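Long-range contacts in peptidoglycan-recognition protein (Apis mellifera, PDB 5XZ3), which probably recognises bacterial peptidoglycan as an innate immune receptor, using a fold related to the N-acetylmuramoyl-L-alanine amidases: residues A[5-10]-A[128-133]; A[45-50]-A[81-86]; A[119-124]-A[161-166]. All blocks are in the same frame, centred on the assembly; numbering follows the deposited sequence.

Interaction 1: A[5-10]-A[128-133]; sequences ENCSEI and ILCGKS
C7 and C130 face each other where the N-terminal arm of the peptidoglycan-recognition fold, an amidase-like alpha/beta domain, lies against the last turns of helix 118-133. The two thiol groups interlock without being joined. The sulfur of C7 presses on C130 CB at 3.3 Å, and C130 SG in turn rests 3.6 Å from C7 CB, so each sulfur leans on the other's methylene. The SG atoms of C7 and C130 are 3.9 Å apart, far too long for a disulfide. C130 points its CB at the arm, and with SG anti to the backbone N (chi1 173°) the sulfur comes to rest near C7 CB. Cysteine suits both places, being small and apolar enough to be buried between chain segments packed this closely.

Two residues earlier, the backbone does the touching: the carbonyl O of E5 receives a CA-H...O contact from C130 CA at 3.3 Å. The side chain of E5 then reaches over the outer margin of the contact. Its CG passes L129 CB at 4.4 Å, a loose apolar approach, while its carboxylate reaches S133. Serine is short and polar, fitting a solvent-facing helix end. Around C7 the arm bends in an Asx turn, N6 OD1 accepting the backbone N-H of S8, which helps set the course of the chain past C7. The bond that closes the outer margin is S133 OG donating to E5 OE1 at 3.3 Å, on the anti side of the oxygen and 20° out of the carboxylate plane.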
loop_
_atom_site.group_PDB
_atom_site.type_symbol
_atom_site.label_atom_id
_atom_site.label_comp_id
_atom_site.label_asym_id
_atom_site.label_seq_id
_atom_site.Cartn_x
_atom_site.Cartn_y
_atom_site.Cartn_z
ATOM N N GLU A 5 -16.787 -3.066 -2.802
ATOM C CA GLU A 5 -15.881 -4.173 -3.175
ATOM C C GLU A 5 -15.218 -4.057 -4.559
ATOM O O GLU A 5 -14.467 -4.955 -4.974
ATOM C CB GLU A 5 -16.610 -5.523 -3.063
ATOM C CG GLU A 5 -16.943 -5.983 -1.643
ATOM C CD GLU A 5 -17.876 -7.191 -1.603
ATOM O OE1 GLU A 5 -17.861 -8.003 -2.560
ATOM O OE2 GLU A 5 -18.633 -7.337 -0.609
ATOM N N ASN A 6 -15.503 -2.971 -5.275
ATOM C CA ASN A 6 -14.908 -2.741 -6.596
ATOM C C ASN A 6 -14.009 -1.507 -6.574
ATOM O O ASN A 6 -14.452 -0.397 -6.239
ATOM C CB ASN A 6 -15.988 -2.646 -7.688
ATOM C CG ASN A 6 -15.423 -2.292 -9.051
ATOM O OD1 ASN A 6 -15.077 -1.137 -9.313
ATOM N ND2 ASN A 6 -15.341 -3.285 -9.933
ATOM N N CYS A 7 -12.755 -1.721 -6.961
ATOM C CA CYS A 7 -11.773 -0.652 -7.002
ATOM C C CYS A 7 -11.326 -0.260 -8.422
ATOM O O CYS A 7 -10.132 -0.161 -8.692
ATOM C CB CYS A 7 -10.579 -1.001 -6.115
ATOM S SG CYS A 7 -10.938 -0.964 -4.342
ATOM N N SER A 8 -12.292 0.000 -9.309
ATOM C CA SER A 8 -12.024 0.640 -10.629
ATOM C C SER A 8 -11.402 2.030 -10.463
ATOM O O SER A 8 -10.771 2.568 -11.384
ATOM C CB SER A 8 -13.315 0.781 -11.438
ATOM O OG SER A 8 -14.060 -0.419 -11.460
ATOM N N GLU A 9 -11.613 2.587 -9.273
ATOM C CA GLU A 9 -11.078 3.862 -8.783
ATOM C C GLU A 9 -9.548 3.948 -8.644
ATOM O O GLU A 9 -8.995 5.052 -8.568
ATOM C CB GLU A 9 -11.732 4.175 -7.424
ATOM C CG GLU A 9 -12.310 2.940 -6.733
ATOM C CD GLU A 9 -12.901 3.225 -5.369
ATOM O OE1 GLU A 9 -13.840 4.048 -5.282
ATOM O OE2 GLU A 9 -12.438 2.606 -4.383
ATOM N N ILE A 10 -8.878 2.794 -8.588
ATOM C CA ILE A 10 -7.415 2.741 -8.497
ATOM C C ILE A 10 -6.791 3.514 -9.670
ATOM O O ILE A 10 -7.088 3.257 -10.833
ATOM C CB ILE A 10 -6.866 1.290 -8.476
ATOM C CG1 ILE A 10 -7.336 0.521 -7.233
ATOM C CG2 ILE A 10 -5.337 1.292 -8.506
ATOM C CD1 ILE A 10 -7.184 -0.988 -7.335
ATOM N N ILE A 128 -8.641 -3.477 0.464
ATOM C CA ILE A 128 -8.532 -4.805 1.051
ATOM C C ILE A 128 -9.752 -5.655 0.655
ATOM O O ILE A 128 -9.600 -6.789 0.160
ATOM C CB ILE A 128 -8.302 -4.733 2.583
ATOM C CG1 ILE A 128 -6.872 -4.222 2.855
ATOM C CG2 ILE A 128 -8.490 -6.110 3.229
ATOM C CD1 ILE A 128 -6.655 -3.635 4.240
ATOM N N LEU A 129 -10.941 -5.087 0.822
ATOM C CA LEU A 129 -12.178 -5.763 0.409
ATOM C C LEU A 129 -12.202 -6.107 -1.086
ATOM O O LEU A 129 -12.598 -7.208 -1.446
ATOM C CB LEU A 129 -13.414 -4.944 0.825
ATOM C CG LEU A 129 -13.652 -4.743 2.349
ATOM C CD1 LEU A 129 -14.875 -3.860 2.574
ATOM C CD2 LEU A 129 -13.814 -6.050 3.121
ATOM N N CYS A 130 -11.772 -5.174 -1.938
ATOM C CA CYS A 130 -11.618 -5.428 -3.376
ATOM C C CYS A 130 -10.736 -6.633 -3.679
ATOM O O CYS A 130 -11.119 -7.495 -4.478
ATOM C CB CYS A 130 -11.055 -4.204 -4.090
ATOM S SG CYS A 130 -10.662 -4.541 -5.822
ATOM N N GLY A 131 -9.560 -6.681 -3.050
ATOM C CA GLY A 131 -8.645 -7.822 -3.187
ATOM C C GLY A 131 -9.263 -9.149 -2.780
ATOM O O GLY A 131 -9.075 -10.167 -3.467
ATOM N N LYS A 132 -9.995 -9.145 -1.661
ATOM C CA LYS A 132 -10.705 -10.344 -1.214
ATOM C C LYS A 132 -11.794 -10.704 -2.225
ATOM O O LYS A 132 -11.897 -11.858 -2.642
ATOM C CB LYS A 132 -11.330 -10.139 0.165
ATOM C CG LYS A 132 -10.331 -9.956 1.282
ATOM C CD LYS A 132 -10.994 -9.837 2.665
ATOM C CE LYS A 132 -11.412 -11.203 3.195
ATOM N NZ LYS A 132 -11.789 -11.183 4.649
ATOM N N SER A 133 -12.550 -9.693 -2.668
ATOM C CA SER A 133 -13.666 -9.895 -3.594
ATOM C C SER A 133 -13.225 -10.530 -4.910
ATOM O O SER A 133 -13.951 -11.352 -5.474
ATOM C CB SER A 133 -14.410 -8.590 -3.878
ATOM O OG SER A 133 -15.554 -8.849 -4.698
#

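Interaction 2: A[45-50]-A[81-86]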
loop_
_atom_site.group_PDB
_atom_site.type_symbol
_atom_site.label_atom_id
_atom_site.label_comp_id
_atom_site.label_asym_id
_atom_site.label_seq_id
_atom_site.Cartn_x
_atom_site.Cartn_y
_atom_site.Cartn_z
ATOM N N ASN A 45 -2.341 16.365 -0.966
ATOM C CA ASN A 45 -3.754 16.586 -0.697
ATOM C C ASN A 45 -4.618 16.713 -1.963
ATOM O O ASN A 45 -5.817 17.003 -1.879
ATOM C CB ASN A 45 -3.916 17.795 0.240
ATOM C CG ASN A 45 -4.704 17.462 1.488
ATOM O OD1 ASN A 45 -5.761 18.047 1.742
ATOM N ND2 ASN A 45 -4.197 16.520 2.280
ATOM N N SER A 46 -4.007 16.479 -3.123
ATOM C CA SER A 46 -4.695 16.541 -4.418
ATOM C C SER A 46 -4.079 15.529 -5.370
ATOM O O SER A 46 -2.923 15.103 -5.183
ATOM C CB SER A 46 -4.639 17.965 -5.010
ATOM O OG SER A 46 -3.374 18.245 -5.582
ATOM N N LYS A 47 -4.843 15.150 -6.391
ATOM C CA LYS A 47 -4.396 14.154 -7.359
ATOM C C LYS A 47 -3.075 14.566 -8.015
ATOM O O LYS A 47 -2.126 13.774 -8.074
ATOM C CB LYS A 47 -5.495 13.892 -8.395
ATOM C CG LYS A 47 -5.163 12.835 -9.424
ATOM C CD LYS A 47 -6.354 12.600 -10.334
ATOM C CE LYS A 47 -6.082 11.487 -11.331
ATOM N NZ LYS A 47 -7.342 11.120 -12.040
ATOM N N ASP A 48 -3.013 15.819 -8.470
ATOM C CA ASP A 48 -1.795 16.379 -9.057
ATOM C C ASP A 48 -0.564 16.311 -8.164
ATOM O O ASP A 48 0.517 15.937 -8.631
ATOM C CB ASP A 48 -2.030 17.823 -9.502
ATOM C CG ASP A 48 -2.540 17.906 -10.914
ATOM O OD1 ASP A 48 -2.196 17.016 -11.726
ATOM O OD2 ASP A 48 -3.275 18.862 -11.223
ATOM N N THR A 49 -0.720 16.663 -6.891
ATOM C CA THR A 49 0.408 16.622 -5.956
ATOM C C THR A 49 0.744 15.187 -5.541
ATOM O O THR A 49 1.919 14.865 -5.320
ATOM C CB THR A 49 0.167 17.482 -4.708
ATOM O OG1 THR A 49 -1.069 17.092 -4.096
ATOM C CG2 THR A 49 0.107 18.953 -5.081
ATOM N N CYS A 50 -0.275 14.327 -5.456
ATOM C CA CYS A 50 -0.016 12.908 -5.177
ATOM C C CYS A 50 0.720 12.249 -6.334
ATOM O O CYS A 50 1.639 11.459 -6.101
ATOM C CB CYS A 50 -1.284 12.145 -4.796
ATOM S SG CYS A 50 -2.003 12.620 -3.207
ATOM N N ASN A 81 -7.324 9.030 -2.714
ATOM C CA ASN A 81 -7.184 8.167 -3.890
ATOM C C ASN A 81 -6.233 7.001 -3.621
ATOM O O ASN A 81 -5.330 7.103 -2.772
ATOM C CB ASN A 81 -6.712 8.968 -5.113
ATOM C CG ASN A 81 -7.850 9.715 -5.823
ATOM O OD1 ASN A 81 -8.898 9.144 -6.124
ATOM N ND2 ASN A 81 -7.623 10.986 -6.125
ATOM N N ILE A 82 -6.446 5.908 -4.349
ATOM C CA ILE A 82 -5.559 4.737 -4.326
ATOM C C ILE A 82 -4.714 4.764 -5.600
ATOM O O ILE A 82 -5.258 4.859 -6.701
ATOM C CB ILE A 82 -6.354 3.418 -4.271
ATOM C CG1 ILE A 82 -7.265 3.362 -3.040
ATOM C CG2 ILE A 82 -5.421 2.206 -4.341
ATOM C CD1 ILE A 82 -8.534 2.553 -3.289
ATOM N N TYR A 83 -3.397 4.680 -5.434
ATOM C CA TYR A 83 -2.449 4.652 -6.549
ATOM C C TYR A 83 -1.773 3.296 -6.637
ATOM O O TYR A 83 -1.251 2.788 -5.647
ATOM C CB TYR A 83 -1.385 5.744 -6.379
ATOM C CG TYR A 83 -1.982 7.129 -6.415
ATOM C CD1 TYR A 83 -2.556 7.694 -5.270
ATOM C CD2 TYR A 83 -2.004 7.863 -7.610
ATOM C CE1 TYR A 83 -3.131 8.959 -5.302
ATOM C CE2 TYR A 83 -2.582 9.125 -7.656
ATOM C CZ TYR A 83 -3.148 9.658 -6.507
ATOM O OH TYR A 83 -3.721 10.894 -6.558
ATOM N N GLU A 84 -1.767 2.734 -7.843
ATOM C CA GLU A 84 -1.072 1.485 -8.115
ATOM C C GLU A 84 0.440 1.742 -8.135
ATOM O O GLU A 84 0.921 2.588 -8.901
ATOM C CB GLU A 84 -1.545 0.899 -9.455
ATOM C CG GLU A 84 -0.966 -0.480 -9.765
ATOM C CD GLU A 84 -1.259 -0.981 -11.175
ATOM O OE1 GLU A 84 -1.398 -0.163 -12.110
ATOM O OE2 GLU A 84 -1.347 -2.222 -11.345
ATOM N N GLY A 85 1.167 1.021 -7.283
ATOM C CA GLY A 85 2.626 1.029 -7.291
ATOM C C GLY A 85 3.056 -0.175 -8.100
ATOM O O GLY A 85 2.871 -0.204 -9.329
ATOM N N CYS A 86 3.591 -1.190 -7.432
ATOM C CA CYS A 86 3.864 -2.437 -8.139
ATOM C C CYS A 86 2.609 -3.339 -8.320
ATOM O O CYS A 86 2.646 -4.338 -9.050
ATOM C CB CYS A 86 5.095 -3.146 -7.561
ATOM S SG CYS A 86 4.890 -3.726 -5.882
#
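C50 and K47, one helical turn apart at the start of helix 47-64, receive the phenol end of Y83 from strand 82-84. The closest approach is from C50 CB, which lies 3.3 Å from Y83 OH and also meets the ring carbon CZ at 3.5 Å, approaching the ring obliquely. The sulfur is farther out: C50 SG stands 5.3 Å from the centroid of the Y83 ring and 56° off its normal, an oblique sulfur-aromatic contact. On the other residue, Y83 OH meets K47 CA at 3.4 Å and K47 CG at 3.7 Å. K47 thus contributes backbone and the root of its aliphatic chain, while the fully extended remainder leads its ammonium group away. N81 adds a light touch, its ND2 being 4.3 Å from K47 CB.

Tyrosine is apt here because its ring can pack on methylenes while its hydroxyl finds a polar partner beyond them. That partner is D79, whose OD2 is hydrogen-bonded to both Y83 OH and N81 ND2, so one carboxylate oxygen ties down the two side chains facing the helix. C50 is itself fixed by a disulfide to C44, the crosslink that staples the loop before helix 47-64 to its first turn in the peptidoglycan-recognition fold. The flank of the Y83 ring is completed by I51 and I54 of the same helix and by I11.

Further out, S46 occupies the N-cap position. Its carbonyl O accepts two bonds, from the backbone N of C50 at 2.8 Å and from the hydroxyl of T49, whose OG1 lies 2.9 Å from S46 O and is tilted 32° from the carbonyl plane.

Interaction 3: A[119-124]-A[161-166]; sequences KMLNAA and KQIQNW
L121 and I163 carry the nearest CA atoms of the two segments, 7.8 Å apart. Residues 119-124 are regular helix, whereas the chain of 161-166 leaves helix 157-163 through a type I turn from I163 to W166, closed by W166 N bonding to I163 O at 2.9 Å. That turn swings the indole back toward the helix, and I163 CA lies over one of its faces, toward the rim.

L121 is at the centre of the contact, its branched end suited to two partners at once. CD1 leans on the aliphatic part of Q162, 3.8 Å from its CB, while CD2 meets W166 CZ2 at 3.7 Å. A turn later on the helix, the small A124 leaves room for the broad ring and touches W166 CH2 with its CB at 3.8 Å. The one polar atom of the indole is served by water: W166 NE1 donates to a water 3.0 Å away, in the ring plane, and that water makes a weak bond to N122 OD1.

Beneath, A124 packs on I105 and F107 of strand 102-107, while I163 and W166 rest on I36 of strand 31-38, so both helices, 118-133 and 157-163, are seated on the central sheet.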
loop_
_atom_site.group_PDB
_atom_site.type_symbol
_atom_site.label_atom_id
_atom_site.label_comp_id
_atom_site.label_asym_id
_atom_site.label_seq_id
_atom_site.Cartn_x
_atom_site.Cartn_y
_atom_site.Cartn_z
ATOM N N LYS A 119 -11.035 9.584 4.917
ATOM C CA LYS A 119 -10.976 9.222 3.501
ATOM C C LYS A 119 -9.787 8.323 3.135
ATOM O O LYS A 119 -9.940 7.427 2.304
ATOM C CB LYS A 119 -11.093 10.443 2.584
ATOM C CG LYS A 119 -9.971 11.465 2.654
ATOM C CD LYS A 119 -10.117 12.517 1.547
ATOM C CE LYS A 119 -11.249 13.485 1.831
ATOM N NZ LYS A 119 -11.747 14.122 0.585
ATOM N N MET A 120 -8.635 8.532 3.781
ATOM C CA MET A 120 -7.469 7.647 3.601
ATOM C C MET A 120 -7.718 6.228 4.141
ATOM O O MET A 120 -7.498 5.250 3.414
ATOM C CB MET A 120 -6.199 8.221 4.234
ATOM C CG MET A 120 -5.667 9.484 3.579
ATOM S SD MET A 120 -4.152 10.044 4.389
ATOM C CE MET A 120 -2.935 9.041 3.536
ATOM N N LEU A 121 -8.162 6.117 5.398
ATOM C CA LEU A 121 -8.490 4.811 5.987
ATOM C C LEU A 121 -9.553 4.061 5.198
ATOM O O LEU A 121 -9.419 2.855 4.952
ATOM C CB LEU A 121 -8.996 4.958 7.419
ATOM C CG LEU A 121 -8.018 4.979 8.578
ATOM C CD1 LEU A 121 -8.880 5.285 9.791
ATOM C CD2 LEU A 121 -7.281 3.645 8.718
ATOM N N ASN A 122 -10.599 4.779 4.797
ATOM C CA ASN A 122 -11.699 4.163 4.035
ATOM C C ASN A 122 -11.234 3.650 2.675
ATOM O O ASN A 122 -11.637 2.562 2.275
ATOM C CB ASN A 122 -12.886 5.124 3.888
ATOM C CG ASN A 122 -13.640 5.333 5.201
ATOM O OD1 ASN A 122 -13.500 4.569 6.155
ATOM N ND2 ASN A 122 -14.436 6.379 5.248
ATOM N N ALA A 123 -10.374 4.412 1.989
ATOM C CA ALA A 123 -9.724 3.953 0.733
ATOM C C ALA A 123 -8.903 2.669 0.909
ATOM O O ALA A 123 -9.057 1.739 0.132
ATOM C CB ALA A 123 -8.850 5.041 0.128
ATOM N N ALA A 124 -8.042 2.625 1.921
ATOM C CA ALA A 124 -7.218 1.426 2.183
ATOM C C ALA A 124 -8.085 0.235 2.548
ATOM O O ALA A 124 -7.825 -0.878 2.090
ATOM C CB ALA A 124 -6.196 1.689 3.272
ATOM N N LYS A 161 -3.007 2.348 15.469
ATOM C CA LYS A 161 -4.203 2.217 16.301
ATOM C C LYS A 161 -5.477 2.267 15.465
ATOM O O LYS A 161 -6.445 1.600 15.790
ATOM C CB LYS A 161 -4.231 3.299 17.395
ATOM C CG LYS A 161 -3.256 3.018 18.536
ATOM C CD LYS A 161 -3.173 4.186 19.510
ATOM C CE LYS A 161 -2.595 5.453 18.886
ATOM N NZ LYS A 161 -2.649 6.553 19.903
ATOM N N GLN A 162 -5.452 3.017 14.365
ATOM C CA GLN A 162 -6.610 3.102 13.469
ATOM C C GLN A 162 -6.863 1.808 12.730
ATOM O O GLN A 162 -8.018 1.398 12.604
ATOM C CB GLN A 162 -6.429 4.219 12.451
ATOM C CG GLN A 162 -6.520 5.586 13.080
ATOM C CD GLN A 162 -6.383 6.678 12.054
ATOM O OE1 GLN A 162 -7.360 7.313 11.682
ATOM N NE2 GLN A 162 -5.186 6.891 11.591
ATOM N N ILE A 163 -5.797 1.154 12.256
ATOM C CA ILE A 163 -5.975 -0.099 11.485
ATOM C C ILE A 163 -6.375 -1.225 12.436
ATOM O O ILE A 163 -7.038 -2.179 12.024
ATOM C CB ILE A 163 -4.752 -0.488 10.596
ATOM C CG1 ILE A 163 -3.570 -0.964 11.467
ATOM C CG2 ILE A 163 -4.397 0.662 9.631
ATOM C CD1 ILE A 163 -2.435 -1.654 10.743
ATOM N N GLN A 164 -6.042 -1.079 13.727
ATOM C CA GLN A 164 -6.494 -2.062 14.728
ATOM C C GLN A 164 -8.025 -2.159 14.870
ATOM O O GLN A 164 -8.535 -3.150 15.406
ATOM C CB GLN A 164 -5.870 -1.788 16.099
ATOM C CG GLN A 164 -4.395 -2.132 16.153
ATOM C CD GLN A 164 -3.809 -1.867 17.512
ATOM O OE1 GLN A 164 -3.450 -0.734 17.836
ATOM N NE2 GLN A 164 -3.735 -2.906 18.327
ATOM N N ASN A 165 -8.743 -1.145 14.397
ATOM C CA ASN A 165 -10.221 -1.203 14.354
ATOM C C ASN A 165 -10.752 -2.109 13.245
ATOM O O ASN A 165 -11.921 -2.520 13.266
ATOM C CB ASN A 165 -10.819 0.198 14.224
ATOM C CG ASN A 165 -10.523 1.081 15.436
ATOM O OD1 ASN A 165 -10.438 0.601 16.569
ATOM N ND2 ASN A 165 -10.378 2.388 15.194
ATOM N N TRP A 166 -9.899 -2.437 12.285
ATOM C CA TRP A 166 -10.328 -3.236 11.154
ATOM C C TRP A 166 -10.483 -4.689 11.544
ATOM O O TRP A 166 -9.580 -5.246 12.167
ATOM C CB TRP A 166 -9.328 -3.157 10.029
ATOM C CG TRP A 166 -9.224 -1.859 9.321
ATOM C CD1 TRP A 166 -10.104 -0.799 9.340
ATOM C CD2 TRP A 166 -8.197 -1.512 8.399
ATOM N NE1 TRP A 166 -9.641 0.208 8.501
ATOM C CE2 TRP A 166 -8.474 -0.212 7.920
ATOM C CE3 TRP A 166 -7.035 -2.169 7.954
ATOM C CZ2 TRP A 166 -7.640 0.442 6.994
ATOM C CZ3 TRP A 166 -6.199 -1.510 7.056
ATOM C CH2 TRP A 166 -6.505 -0.222 6.581
HETATM O O HOH W 1 -11.717 2.293 7.958
#

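Helix 118-133 is common to interactions 1 and 3, whose centres lie about 15 Å apart and whose segments alternate along the chain; I128 CD1 packs on W166 CZ3 at 3.6 Å between them. Interaction 2, about 16 Å from interaction 1 by centres, touches it directly, I10 CG1 meeting I82 CG2 at 3.9 Å. I82 also touches interaction 3, whose centre is about 17 Å from that of interaction 2, its CD1 lying 3.6 Å from A123 O. Edge strand 82-84 thus connects the arm, helix 118-133 and helix 47-64. Together the three join the N-terminal arm, helix 47-64 and the C-terminal helix 157-163 to strand 82-84 and helix 118-133.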